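Local coordinates for uncharacterized protein (Ruminococcus gnavus, PDB 4QAN), which is of unknown function but has a cystatin-like fold, as a divergent member of the NTF2-like superfamily, and can bind magnesium, at residues A[303-308]-A[327-332]; A[214-219]-A[237-242]; A[139-144]-A[160-165]; A[116-121]-A[147-152]; A[59-64]-A[292-297]. All coordinates share one frame; numbering follows the deposited sequence.

Interaction 1. Residues A[303-308]-A[327-332]; sequences VYLDLI and GLYSYN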
# COMPACT_ATOMS: atom_id res chain seq x y z
N VAL A 303 -20.13 6.55 5.51
CA VAL A 303 -21.27 6.97 4.73
C VAL A 303 -21.89 8.28 5.28
O VAL A 303 -22.65 8.95 4.60
CB VAL A 303 -22.32 5.86 4.64
CG1 VAL A 303 -23.01 5.64 5.97
CG2 VAL A 303 -23.35 6.20 3.58
N TYR A 304 -21.55 8.63 6.52
CA TYR A 304 -22.00 9.89 7.10
C TYR A 304 -20.86 10.87 7.28
O TYR A 304 -20.93 11.77 8.11
CB TYR A 304 -22.72 9.64 8.43
CG TYR A 304 -23.94 8.76 8.24
CD1 TYR A 304 -24.97 9.15 7.38
CD2 TYR A 304 -24.07 7.56 8.93
CE1 TYR A 304 -26.08 8.36 7.20
CE2 TYR A 304 -25.19 6.76 8.75
CZ TYR A 304 -26.19 7.17 7.89
OH TYR A 304 -27.30 6.40 7.70
N LEU A 305 -19.80 10.71 6.49
CA LEU A 305 -18.84 11.78 6.35
C LEU A 305 -19.38 12.72 5.30
O LEU A 305 -19.44 12.37 4.12
CB LEU A 305 -17.48 11.25 5.94
CG LEU A 305 -16.46 12.35 5.70
CD1 LEU A 305 -16.06 12.95 7.03
CD2 LEU A 305 -15.26 11.80 4.97
N ASP A 306 -19.78 13.91 5.74
CA ASP A 306 -20.35 14.93 4.88
C ASP A 306 -19.48 16.16 4.80
O ASP A 306 -18.95 16.65 5.81
CB ASP A 306 -21.71 15.38 5.39
CG ASP A 306 -22.82 14.44 4.97
OD1 ASP A 306 -22.95 14.18 3.76
OD2 ASP A 306 -23.56 13.96 5.86
N LEU A 307 -19.37 16.67 3.59
CA LEU A 307 -18.73 17.92 3.35
C LEU A 307 -19.79 19.04 3.54
O LEU A 307 -20.84 19.03 2.93
CB LEU A 307 -18.20 17.87 1.91
CG LEU A 307 -16.95 18.63 1.49
CD1 LEU A 307 -15.76 18.37 2.38
CD2 LEU A 307 -16.67 18.23 0.06
N ILE A 308 -19.53 19.99 4.44
CA ILE A 308 -20.41 21.15 4.58
C ILE A 308 -20.06 22.21 3.53
O ILE A 308 -20.94 22.84 2.94
CB ILE A 308 -20.31 21.75 6.00
CG1 ILE A 308 -20.83 20.75 7.03
CG2 ILE A 308 -21.10 23.05 6.10
CD1 ILE A 308 -20.38 21.06 8.44
N GLY A 327 -11.49 21.88 3.41
CA GLY A 327 -12.72 21.10 3.50
C GLY A 327 -13.30 21.27 4.90
O GLY A 327 -12.57 21.14 5.89
N LEU A 328 -14.58 21.60 4.99
CA LEU A 328 -15.29 21.65 6.27
C LEU A 328 -16.30 20.52 6.28
O LEU A 328 -17.07 20.36 5.33
CB LEU A 328 -15.98 23.00 6.45
CG LEU A 328 -16.84 23.19 7.69
CD1 LEU A 328 -15.96 23.16 8.93
CD2 LEU A 328 -17.62 24.50 7.63
N TYR A 329 -16.29 19.71 7.35
CA TYR A 329 -17.02 18.44 7.36
C TYR A 329 -17.93 18.30 8.56
O TYR A 329 -17.76 18.96 9.58
CB TYR A 329 -16.05 17.25 7.43
CG TYR A 329 -14.97 17.20 6.36
CD1 TYR A 329 -13.84 18.00 6.46
CD2 TYR A 329 -15.06 16.32 5.29
CE1 TYR A 329 -12.86 17.95 5.51
CE2 TYR A 329 -14.07 16.25 4.33
CZ TYR A 329 -12.96 17.08 4.45
OH TYR A 329 -11.95 17.05 3.53
N SER A 330 -18.91 17.40 8.42
CA SER A 330 -19.56 16.75 9.54
C SER A 330 -19.30 15.27 9.37
O SER A 330 -19.75 14.65 8.40
CB SER A 330 -21.07 17.03 9.55
OG SER A 330 -21.75 16.17 10.48
N TYR A 331 -18.55 14.70 10.31
CA TYR A 331 -18.37 13.26 10.38
C TYR A 331 -19.24 12.76 11.51
O TYR A 331 -18.88 12.90 12.68
CB TYR A 331 -16.91 12.86 10.66
CG TYR A 331 -16.76 11.36 10.87
CD1 TYR A 331 -16.89 10.48 9.80
CD2 TYR A 331 -16.52 10.83 12.14
CE1 TYR A 331 -16.77 9.11 9.98
CE2 TYR A 331 -16.40 9.45 12.32
CZ TYR A 331 -16.52 8.60 11.23
OH TYR A 331 -16.42 7.23 11.38
N ASN A 332 -20.39 12.19 11.16
CA ASN A 332 -21.37 11.72 12.15
C ASN A 332 -21.68 12.77 13.22
O ASN A 332 -21.81 12.45 14.41
CB ASN A 332 -20.91 10.41 12.78
CG ASN A 332 -20.87 9.28 11.78
OD1 ASN A 332 -21.76 8.42 11.73
ND2 ASN A 332 -19.85 9.31 10.91

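Interaction 2. Residues A[214-219]-A[237-242]; sequences MPISEK and LTRALA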
# COMPACT_ATOMS: atom_id res chain seq x y z
N MSE A 214 -6.28 5.25 -13.11
CA MSE A 214 -6.10 6.24 -14.17
C MSE A 214 -6.42 7.60 -13.61
O MSE A 214 -7.10 7.71 -12.61
CB MSE A 214 -7.01 5.92 -15.34
CG MSE A 214 -8.45 6.31 -15.09
SE MSE A 214 -9.51 5.86 -16.68
CE MSE A 214 -11.14 6.80 -16.09
N PRO A 215 -5.93 8.67 -14.27
CA PRO A 215 -6.36 9.99 -13.82
C PRO A 215 -7.86 10.22 -14.04
O PRO A 215 -8.38 9.85 -15.08
CB PRO A 215 -5.55 10.93 -14.72
CG PRO A 215 -4.34 10.15 -15.05
CD PRO A 215 -4.87 8.76 -15.28
N ILE A 216 -8.55 10.78 -13.05
CA ILE A 216 -9.87 11.37 -13.27
C ILE A 216 -9.89 12.75 -12.64
O ILE A 216 -9.18 13.01 -11.66
CB ILE A 216 -11.04 10.53 -12.70
CG1 ILE A 216 -10.93 10.38 -11.19
CG2 ILE A 216 -11.10 9.16 -13.37
CD1 ILE A 216 -12.08 9.60 -10.59
N SER A 217 -10.73 13.62 -13.19
CA SER A 217 -10.78 15.01 -12.77
C SER A 217 -12.22 15.52 -12.80
O SER A 217 -13.10 14.85 -13.27
CB SER A 217 -9.91 15.84 -13.72
OG SER A 217 -10.42 15.82 -15.04
N GLU A 218 -12.42 16.73 -12.28
CA GLU A 218 -13.71 17.42 -12.37
C GLU A 218 -13.44 18.85 -12.83
O GLU A 218 -12.30 19.32 -12.77
CB GLU A 218 -14.41 17.44 -11.01
CG GLU A 218 -14.75 16.07 -10.44
CD GLU A 218 -15.75 15.27 -11.28
OE1 GLU A 218 -16.36 15.83 -12.21
OE2 GLU A 218 -15.94 14.07 -11.00
N LYS A 219 -14.48 19.56 -13.25
CA LYS A 219 -14.28 20.84 -13.93
C LYS A 219 -13.98 21.99 -13.01
O LYS A 219 -13.50 23.02 -13.47
CB LYS A 219 -15.48 21.18 -14.81
CG LYS A 219 -15.56 20.30 -16.04
CD LYS A 219 -14.69 20.85 -17.14
CE LYS A 219 -14.51 19.84 -18.25
NZ LYS A 219 -13.44 20.31 -19.15
N LEU A 237 -12.95 3.46 -3.06
CA LEU A 237 -11.65 4.00 -2.70
C LEU A 237 -10.67 4.00 -3.86
O LEU A 237 -9.71 4.79 -3.88
CB LEU A 237 -11.10 3.29 -1.48
CG LEU A 237 -11.90 3.45 -0.17
CD1 LEU A 237 -11.05 3.05 1.02
CD2 LEU A 237 -12.43 4.87 0.05
N THR A 238 -10.90 3.15 -4.85
CA THR A 238 -10.11 3.21 -6.06
C THR A 238 -10.33 4.49 -6.84
O THR A 238 -9.38 5.08 -7.32
CB THR A 238 -10.38 2.02 -6.96
OG1 THR A 238 -10.17 0.85 -6.19
CG2 THR A 238 -9.42 2.00 -8.12
N ARG A 239 -11.58 4.92 -6.93
CA ARG A 239 -11.92 6.17 -7.57
C ARG A 239 -11.38 7.33 -6.74
O ARG A 239 -10.89 8.34 -7.28
CB ARG A 239 -13.44 6.24 -7.71
CG ARG A 239 -13.97 7.40 -8.50
CD ARG A 239 -15.47 7.24 -8.79
NE ARG A 239 -16.10 8.54 -9.00
CZ ARG A 239 -16.11 9.22 -10.15
NH1 ARG A 239 -15.53 8.72 -11.25
NH2 ARG A 239 -16.72 10.40 -10.20
N ALA A 240 -11.43 7.19 -5.43
CA ALA A 240 -10.80 8.16 -4.55
C ALA A 240 -9.32 8.34 -4.88
O ALA A 240 -8.82 9.48 -4.90
CB ALA A 240 -10.98 7.77 -3.10
N LEU A 241 -8.62 7.24 -5.16
CA LEU A 241 -7.19 7.35 -5.49
C LEU A 241 -7.00 7.97 -6.88
O LEU A 241 -6.13 8.82 -7.05
CB LEU A 241 -6.52 5.99 -5.45
CG LEU A 241 -6.50 5.32 -4.08
CD1 LEU A 241 -6.13 3.85 -4.24
CD2 LEU A 241 -5.57 6.01 -3.09
N ALA A 242 -7.82 7.55 -7.85
CA ALA A 242 -7.84 8.15 -9.19
C ALA A 242 -7.85 9.68 -9.22
O ALA A 242 -7.27 10.29 -10.11
CB ALA A 242 -9.02 7.62 -9.99

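Interaction 3. Residues A[139-144]-A[160-165]; sequences QEVSEL and TAVQYE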
# COMPACT_ATOMS: atom_id res chain seq x y z
N GLN A 139 -1.90 -21.01 6.06
CA GLN A 139 -1.82 -22.46 6.23
C GLN A 139 -0.40 -22.88 6.63
O GLN A 139 -0.23 -23.60 7.60
CB GLN A 139 -2.22 -23.17 4.94
CG GLN A 139 -3.67 -22.96 4.55
CD GLN A 139 -4.07 -23.88 3.42
OE1 GLN A 139 -3.43 -23.89 2.36
NE2 GLN A 139 -5.12 -24.67 3.63
N GLU A 140 0.59 -22.42 5.88
CA GLU A 140 2.01 -22.62 6.21
C GLU A 140 2.81 -21.35 5.94
O GLU A 140 2.53 -20.63 4.97
CB GLU A 140 2.63 -23.74 5.37
CG GLU A 140 2.00 -25.13 5.49
CD GLU A 140 2.94 -26.23 5.01
OE1 GLU A 140 4.18 -26.05 5.08
OE2 GLU A 140 2.44 -27.29 4.56
N VAL A 141 3.79 -21.07 6.79
CA VAL A 141 4.86 -20.12 6.49
C VAL A 141 6.15 -20.90 6.39
O VAL A 141 6.43 -21.77 7.22
CB VAL A 141 4.99 -19.03 7.58
CG1 VAL A 141 6.31 -18.29 7.47
CG2 VAL A 141 3.84 -18.04 7.46
N SER A 142 6.95 -20.61 5.37
CA SER A 142 8.25 -21.26 5.21
C SER A 142 9.33 -20.20 5.00
O SER A 142 9.29 -19.47 4.01
CB SER A 142 8.22 -22.23 4.04
OG SER A 142 9.52 -22.67 3.75
N GLU A 143 10.26 -20.10 5.94
CA GLU A 143 11.37 -19.16 5.86
C GLU A 143 12.53 -19.83 5.14
O GLU A 143 13.06 -20.83 5.63
CB GLU A 143 11.81 -18.71 7.25
CG GLU A 143 11.01 -17.54 7.80
CD GLU A 143 11.53 -17.09 9.16
OE1 GLU A 143 11.57 -17.93 10.08
OE2 GLU A 143 11.90 -15.89 9.30
N LEU A 144 12.91 -19.29 3.98
CA LEU A 144 13.94 -19.90 3.15
C LEU A 144 15.18 -19.04 3.09
O LEU A 144 15.10 -17.81 3.02
CB LEU A 144 13.43 -20.15 1.73
CG LEU A 144 12.29 -21.18 1.63
CD1 LEU A 144 10.94 -20.49 1.57
CD2 LEU A 144 12.47 -22.10 0.43
N THR A 160 10.46 -14.91 3.03
CA THR A 160 9.34 -15.51 3.75
C THR A 160 8.24 -15.88 2.74
O THR A 160 7.58 -15.01 2.17
CB THR A 160 8.77 -14.56 4.81
OG1 THR A 160 9.82 -14.13 5.68
CG2 THR A 160 7.68 -15.24 5.62
N ALA A 161 8.07 -17.18 2.53
CA ALA A 161 7.06 -17.72 1.63
C ALA A 161 5.84 -18.13 2.44
O ALA A 161 5.97 -18.62 3.56
CB ALA A 161 7.60 -18.93 0.89
N VAL A 162 4.66 -17.93 1.87
CA VAL A 162 3.42 -18.19 2.59
C VAL A 162 2.48 -19.05 1.75
O VAL A 162 2.47 -18.94 0.52
CB VAL A 162 2.76 -16.88 3.07
CG1 VAL A 162 2.27 -16.02 1.91
CG2 VAL A 162 1.64 -17.17 4.05
N GLN A 163 1.73 -19.93 2.40
CA GLN A 163 0.72 -20.74 1.73
C GLN A 163 -0.69 -20.37 2.20
O GLN A 163 -0.97 -20.28 3.41
CB GLN A 163 0.95 -22.23 1.97
CG GLN A 163 0.18 -23.12 1.01
CD GLN A 163 0.16 -24.58 1.44
OE1 GLN A 163 -0.15 -24.90 2.59
NE2 GLN A 163 0.47 -25.48 0.51
N TYR A 164 -1.58 -20.15 1.22
CA TYR A 164 -3.00 -20.02 1.47
C TYR A 164 -3.72 -20.94 0.49
O TYR A 164 -3.43 -20.92 -0.70
CB TYR A 164 -3.49 -18.60 1.22
CG TYR A 164 -2.91 -17.54 2.11
CD1 TYR A 164 -3.52 -17.18 3.32
CD2 TYR A 164 -1.77 -16.84 1.73
CE1 TYR A 164 -3.00 -16.18 4.12
CE2 TYR A 164 -1.24 -15.84 2.52
CZ TYR A 164 -1.85 -15.51 3.71
OH TYR A 164 -1.30 -14.50 4.48
N GLU A 165 -4.67 -21.72 1.01
CA GLU A 165 -5.47 -22.65 0.21
C GLU A 165 -4.61 -23.46 -0.76
O GLU A 165 -4.96 -23.63 -1.94
CB GLU A 165 -6.57 -21.89 -0.53
CG GLU A 165 -7.39 -20.98 0.38
CD GLU A 165 -8.85 -20.90 -0.01
OE1 GLU A 165 -9.60 -21.87 0.25
OE2 GLU A 165 -9.26 -19.84 -0.55

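Interaction 4. Residues A[116-121]-A[147-152]; sequences EVLEIA and YVKCGE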
# COMPACT_ATOMS: atom_id res chain seq x y z
N GLU A 116 22.74 -16.70 -10.56
CA GLU A 116 22.66 -18.16 -10.62
C GLU A 116 22.21 -18.70 -9.27
O GLU A 116 22.77 -18.33 -8.24
CB GLU A 116 24.03 -18.76 -10.95
CG GLU A 116 24.50 -18.58 -12.38
CD GLU A 116 25.85 -19.24 -12.63
OE1 GLU A 116 25.98 -20.47 -12.43
OE2 GLU A 116 26.79 -18.52 -13.03
N VAL A 117 21.24 -19.60 -9.28
CA VAL A 117 20.69 -20.18 -8.05
C VAL A 117 21.51 -21.39 -7.60
O VAL A 117 21.42 -22.47 -8.18
CB VAL A 117 19.22 -20.60 -8.24
CG1 VAL A 117 18.65 -21.13 -6.94
CG2 VAL A 117 18.40 -19.41 -8.74
N LEU A 118 22.27 -21.22 -6.53
CA LEU A 118 23.16 -22.28 -6.03
C LEU A 118 22.39 -23.26 -5.15
O LEU A 118 22.54 -24.48 -5.30
CB LEU A 118 24.32 -21.69 -5.24
CG LEU A 118 25.10 -20.57 -5.93
CD1 LEU A 118 26.17 -20.03 -5.00
CD2 LEU A 118 25.70 -21.03 -7.25
N GLU A 119 21.59 -22.73 -4.24
CA GLU A 119 20.78 -23.55 -3.35
C GLU A 119 19.63 -22.75 -2.76
O GLU A 119 19.72 -21.54 -2.59
CB GLU A 119 21.66 -24.11 -2.23
CG GLU A 119 20.90 -24.82 -1.11
CD GLU A 119 21.81 -25.60 -0.19
OE1 GLU A 119 23.05 -25.44 -0.28
OE2 GLU A 119 21.28 -26.39 0.62
N ILE A 120 18.55 -23.46 -2.46
CA ILE A 120 17.43 -22.91 -1.70
C ILE A 120 17.25 -23.84 -0.51
O ILE A 120 16.95 -25.02 -0.70
CB ILE A 120 16.14 -22.90 -2.55
CG1 ILE A 120 16.29 -21.92 -3.72
CG2 ILE A 120 14.94 -22.52 -1.71
CD1 ILE A 120 15.18 -22.03 -4.75
N ALA A 121 17.45 -23.32 0.70
CA ALA A 121 17.38 -24.14 1.91
C ALA A 121 16.24 -23.69 2.82
O ALA A 121 16.02 -22.50 2.97
CB ALA A 121 18.70 -24.08 2.65
N TYR A 147 20.82 -19.10 -1.64
CA TYR A 147 22.20 -18.82 -2.02
C TYR A 147 22.27 -18.63 -3.52
O TYR A 147 21.96 -19.54 -4.29
CB TYR A 147 23.13 -19.96 -1.55
CG TYR A 147 23.13 -20.13 -0.05
CD1 TYR A 147 24.01 -19.42 0.76
CD2 TYR A 147 22.22 -20.99 0.57
CE1 TYR A 147 23.99 -19.56 2.14
CE2 TYR A 147 22.19 -21.14 1.95
CZ TYR A 147 23.08 -20.42 2.73
OH TYR A 147 23.08 -20.56 4.10
N VAL A 148 22.69 -17.44 -3.93
CA VAL A 148 22.84 -17.12 -5.35
C VAL A 148 24.25 -16.66 -5.65
O VAL A 148 25.04 -16.42 -4.73
CB VAL A 148 21.83 -16.04 -5.79
CG1 VAL A 148 20.41 -16.49 -5.50
CG2 VAL A 148 22.13 -14.70 -5.13
N LYS A 149 24.57 -16.53 -6.93
CA LYS A 149 25.89 -16.13 -7.39
C LYS A 149 25.80 -15.07 -8.49
O LYS A 149 25.03 -15.24 -9.44
CB LYS A 149 26.65 -17.35 -7.91
CG LYS A 149 27.94 -17.02 -8.63
CD LYS A 149 28.61 -18.28 -9.15
CE LYS A 149 29.85 -17.95 -9.95
NZ LYS A 149 30.47 -19.18 -10.49
N CYS A 150 26.59 -14.00 -8.36
CA CYS A 150 26.66 -12.95 -9.38
C CYS A 150 28.11 -12.58 -9.69
O CYS A 150 28.71 -11.76 -9.00
CB CYS A 150 25.89 -11.71 -8.93
SG CYS A 150 24.16 -12.04 -8.51
N GLY A 151 28.65 -13.19 -10.74
CA GLY A 151 30.05 -13.00 -11.13
C GLY A 151 30.95 -13.90 -10.30
O GLY A 151 30.82 -15.13 -10.36
N GLU A 152 31.85 -13.30 -9.54
CA GLU A 152 32.65 -14.05 -8.57
C GLU A 152 31.95 -14.04 -7.21
O GLU A 152 32.31 -14.81 -6.31
CB GLU A 152 34.06 -13.45 -8.43
CG GLU A 152 34.73 -13.10 -9.75
CD GLU A 152 34.57 -14.20 -10.79
OE1 GLU A 152 35.21 -15.26 -10.65
OE2 GLU A 152 33.79 -13.99 -11.75

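Interaction 5. Residues A[59-64]-A[292-297]; sequences INFVKT and KLRGKL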
# COMPACT_ATOMS: atom_id res chain seq x y z
N ILE A 59 -4.66 -11.30 6.75
CA ILE A 59 -3.77 -10.94 7.84
C ILE A 59 -4.50 -10.75 9.19
O ILE A 59 -5.55 -10.13 9.24
CB ILE A 59 -2.91 -9.70 7.51
CG1 ILE A 59 -1.79 -9.55 8.55
CG2 ILE A 59 -3.76 -8.44 7.45
CD1 ILE A 59 -0.61 -8.77 8.06
N ASN A 60 -3.91 -11.29 10.25
CA ASN A 60 -4.44 -11.19 11.61
C ASN A 60 -3.93 -9.93 12.28
O ASN A 60 -2.75 -9.85 12.66
CB ASN A 60 -4.03 -12.42 12.42
CG ASN A 60 -4.67 -12.47 13.80
OD1 ASN A 60 -4.90 -11.45 14.46
ND2 ASN A 60 -4.92 -13.69 14.27
N PHE A 61 -4.82 -8.96 12.42
CA PHE A 61 -4.51 -7.65 12.98
C PHE A 61 -3.84 -7.77 14.34
O PHE A 61 -2.73 -7.26 14.54
CB PHE A 61 -5.80 -6.82 13.09
CG PHE A 61 -5.60 -5.45 13.62
CD1 PHE A 61 -5.58 -5.21 15.00
CD2 PHE A 61 -5.47 -4.37 12.77
CE1 PHE A 61 -5.40 -3.94 15.51
CE2 PHE A 61 -5.29 -3.09 13.27
CZ PHE A 61 -5.25 -2.87 14.64
N VAL A 62 -4.51 -8.44 15.27
CA VAL A 62 -4.04 -8.57 16.65
C VAL A 62 -2.66 -9.21 16.72
O VAL A 62 -1.74 -8.65 17.32
CB VAL A 62 -5.03 -9.38 17.53
CG1 VAL A 62 -4.37 -9.83 18.83
CG2 VAL A 62 -6.26 -8.55 17.85
N LYS A 63 -2.52 -10.38 16.10
CA LYS A 63 -1.25 -11.11 16.16
C LYS A 63 -0.10 -10.33 15.52
O LYS A 63 0.99 -10.25 16.07
CB LYS A 63 -1.38 -12.48 15.50
CG LYS A 63 -2.34 -13.43 16.20
CD LYS A 63 -1.82 -13.88 17.57
CE LYS A 63 -2.96 -14.24 18.51
NZ LYS A 63 -2.56 -14.20 19.94
N THR A 64 -0.36 -9.74 14.36
CA THR A 64 0.64 -8.96 13.65
C THR A 64 1.09 -7.76 14.49
O THR A 64 2.28 -7.45 14.55
CB THR A 64 0.11 -8.50 12.28
OG1 THR A 64 -0.19 -9.64 11.48
CG2 THR A 64 1.12 -7.66 11.56
N LYS A 292 -10.22 -3.67 20.88
CA LYS A 292 -10.95 -2.40 20.91
C LYS A 292 -10.50 -1.48 19.78
O LYS A 292 -11.32 -0.87 19.09
CB LYS A 292 -10.82 -1.69 22.26
CG LYS A 292 -11.86 -2.11 23.31
CD LYS A 292 -11.64 -3.55 23.78
CE LYS A 292 -12.73 -4.06 24.71
NZ LYS A 292 -12.67 -3.42 26.05
N LEU A 293 -9.18 -1.40 19.57
CA LEU A 293 -8.64 -0.52 18.53
C LEU A 293 -9.10 -1.01 17.16
O LEU A 293 -9.49 -0.22 16.31
CB LEU A 293 -7.12 -0.44 18.62
CG LEU A 293 -6.39 0.24 17.46
CD1 LEU A 293 -6.86 1.67 17.31
CD2 LEU A 293 -4.88 0.17 17.63
N ARG A 294 -9.06 -2.32 16.95
CA ARG A 294 -9.63 -2.94 15.75
C ARG A 294 -11.07 -2.45 15.51
O ARG A 294 -11.41 -2.01 14.42
CB ARG A 294 -9.60 -4.47 15.89
CG ARG A 294 -9.43 -5.23 14.59
CD ARG A 294 -9.26 -6.72 14.84
NE ARG A 294 -10.54 -7.41 14.97
CZ ARG A 294 -10.68 -8.71 15.24
NH1 ARG A 294 -9.61 -9.48 15.44
NH2 ARG A 294 -11.89 -9.24 15.34
N GLY A 295 -11.88 -2.48 16.56
CA GLY A 295 -13.30 -2.12 16.45
C GLY A 295 -13.49 -0.67 16.08
O GLY A 295 -14.41 -0.31 15.36
N LYS A 296 -12.56 0.15 16.56
CA LYS A 296 -12.56 1.59 16.34
C LYS A 296 -12.17 1.98 14.91
O LYS A 296 -12.40 3.12 14.48
CB LYS A 296 -11.60 2.18 17.37
CG LYS A 296 -11.67 3.67 17.62
CD LYS A 296 -10.97 3.97 18.95
CE LYS A 296 -10.22 5.29 18.92
NZ LYS A 296 -11.11 6.43 18.57
N LEU A 297 -11.59 1.05 14.16
CA LEU A 297 -11.25 1.28 12.75
C LEU A 297 -12.41 0.95 11.78
O LEU A 297 -12.26 1.10 10.57
CB LEU A 297 -10.01 0.47 12.35
CG LEU A 297 -8.73 0.78 13.12
CD1 LEU A 297 -7.65 -0.26 12.83
CD2 LEU A 297 -8.23 2.17 12.78
O HOH W 1 -7.07 -9.68 15.03

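Interaction 1. Residues A[303-308]-A[327-332]
On one face of this strand pair Leu305, Leu307, Tyr329 and Tyr331 pack together; on the other, exposed Asp306 and partly exposed Ser330 form a looser, polar patch. The tightest spot is a CH-pi contact: Leu307 runs alongside Tyr329, its CD1 over a ring face, 3.3 Å from Tyr329 CE2. Leu305 (CG anti to the backbone N, chi1 176°) crosses Tyr331 at about a right angle, its CD1 3.7 Å from Tyr331 CB. These apolar groups suit a face covered by helices 221-234 and 254-275, where Tyr329 OH hydrogen-bonds Thr338 and Tyr340. The strands form an antiparallel beta hairpin, 305-314 with 322-331, in the second sheet, consistent with a cystatin-like fold. Asp306 and Ser330 form a hydrogen-bonded pair, Ser330 N reaching Asp306 O at 2.7 Å, and their short polar side chains fit the patch. Ile308 N makes a short bond to Leu328 O (2.6 Å), and the Ile308 side chain packs on Leu328 beside helix 371-378. Looser is the end where Asn332 N donates to Tyr304 O, straight (177°) but at 3.1 Å, from above the carbonyl plane. Beyond it exposed Tyr304 sets its ring nearly perpendicular to the Asn332 amide, whose ND2 bonds Tyr301 O.

Interaction 2. Residues A[214-219]-A[237-242]
Ile216 lays its CD1 methyl over one face of the Arg239 guanidinium and against the aliphatic stem of that side chain, 3.6 Å from both Arg239 CG and Arg239 NH1. The two side chains cross at about a right angle. Ile216 holds CG1 in the crowded position between the backbone N and the carbonyl carbon (chi1 62°), which carries CG1 to 3.6 Å from Ala242 CB. Arginine suits its place because its long chain, extended from CG to NE, offers hydrocarbon to the isoleucine and still carries its charge outward to Glu218. That salt bridge is long, Glu218 OE2 lying 3.8 Å from Arg239 NH2, with the two charged planes steeply turned against each other, so it probably adds only modest attraction. Ala242 keeps the helix close to the loop, its CB 3.2 Å from Met214 O. The backbones are joined by Ile216 N, which donates to Ala242 O at 3.2 Å from well above the carbonyl plane. An alanine in place of Ile216 would lose CG1, CG2 and CD1, and would probably loosen both the packing on Ala242 and the hold on the guanidinium. The loop 214-219 thus fastens the C-terminal end of helix 237-242 beside strand 349-353: Ile216 O accepts a hydrogen bond from Gln350 NE2, and the Glu218 backbone bonds that of Trp349; helix 221-234 flanks Glu218 and Arg239, and helix 254-275 packs on Ala240 and Leu241.

Interaction 3. Residues A[139-144]-A[160-165]
The antiparallel beta hairpin of strands 140-150 and 153-164 is joined here close to its open end. Its best-aligned bond runs from Ser142 N to Ala161 O (2.9 Å, 175°). On one face Val141 holds CG1 anti to its backbone N, and this methyl meets Thr160 CG2, likewise anti to its own N, at 3.8 Å; Val141 also packs on helix 126-135. On the other face small Ala161 admits Leu144, whose CD1 comes to 3.7 Å from Ala161 CB. Gln163, with CG anti to the backbone N (chi1 -164°) and an extended chain, runs alongside Glu140, its OE1 3.6 Å from Glu140 CG; both also touch Trp168. An alanine in place of Gln163 would remove the amide and its extended chain and would probably leave Glu140 and Trp168 less well packed. At the open end Gln139 N donates to Gln163 O through a bent N-H (2.9 Å, 136°), while its side chain, CG anti to the carbonyl carbon and then extended, brings OE1 to Lys166 N, from which it accepts.

Interaction 4. Residues A[116-121]-A[147-152]
Tyr147 O is the best-held polar atom, gripped by two successive backbone N-H groups of the opposite strand: Leu118 N at 2.8 Å and Glu119 N at 3.2 Å. Both donors lie in the carbonyl plane, that of Glu119 on a lone pair. Two residues facing one make this a classic beta bulge, formed as Leu118 takes near-helical angles (psi -46°) and shifts the register by one. The strands, 116-122 and 140-150, are neighbours in the antiparallel sheet that also holds strand 153-164, consistent with the cystatin-like fold. Beyond the bulge Tyr147 N donates to Glu119 O at 2.8 Å; before it Glu116 and Lys149 form a regular hydrogen-bonded pair. The bulge directs the buried Leu118 side chain toward the partner strand, and leucine suits the place because its branched end lies along that strand, CD2 reaching Lys149 CB at 3.9 Å. Tyr147 sets its ring beside the Glu119 backbone, with Glu119 O near the ring plane at its edge. Glu116 OE2 is 4.5 Å from Lys149 NZ on the same face, too far for a salt bridge. The strands are therefore held chiefly by five backbone bonds, with the charges likely to contribute only a weak, longer-range attraction.

Interaction 5. Residues A[59-64]-A[292-297]
Helix 61-67 meets the C-terminal end of helix 287-296 through the Phe61 ring. Phe61, with CG anti to its backbone N (chi1 -179°), runs antiparallel to the Arg294 side chain, and Arg294 CG sits over one ring face, a CH-pi contact with CG 3.9 Å from Phe61 CD1. The guanidinium stands at 87° to the ring, so it is the aliphatic stem that meets the ring. Leu297 crosses the ring at about a right angle, its CD1 3.7 Å from Phe61 CE2, and Leu293 CD2 lies near the ring plane at the edge by CZ. A flat aromatic residue suits a spot flanked by one long chain and two leucines. Phe61 follows the N-cap of its helix: Asn60 OD1 accepts from Lys63 N at 3.1 Å, capping an N-H of the first turn, which has no earlier turn of the helix to supply a carbonyl. A water links this cap to the second helix, donating to Asn60 OD1 and accepting from both Val62 N and Arg294 NH1, the latter at 2.6 Å. Arg294 bends at chi3 (85°), and its NH1 meets the water in the guanidinium plane. Asn60 O takes two bonds from Thr64, through N and OG1.

How the interactions relate
From the N terminus, residues 59-64 open interaction 5, whose loop closes only at 292-297; interactions 2, 3 and 4 all nest inside it. Interaction 4 opens at 116-121, interaction 3 at 139-144, and they close in the same order at 147-152 and 160-165, so the two cross. They share strand 140-150 and touch where Leu144 CD2 meets Ile120 CG2 at 3.3 Å, binding three neighbouring strands of one sheet. Interaction 2 then closes a short, mostly helical loop. Interaction 1 follows in series as a hairpin of the second sheet, its centre about 42 Å from that of interaction 3, while interaction 5 ties an early helix to the helix preceding that hairpin.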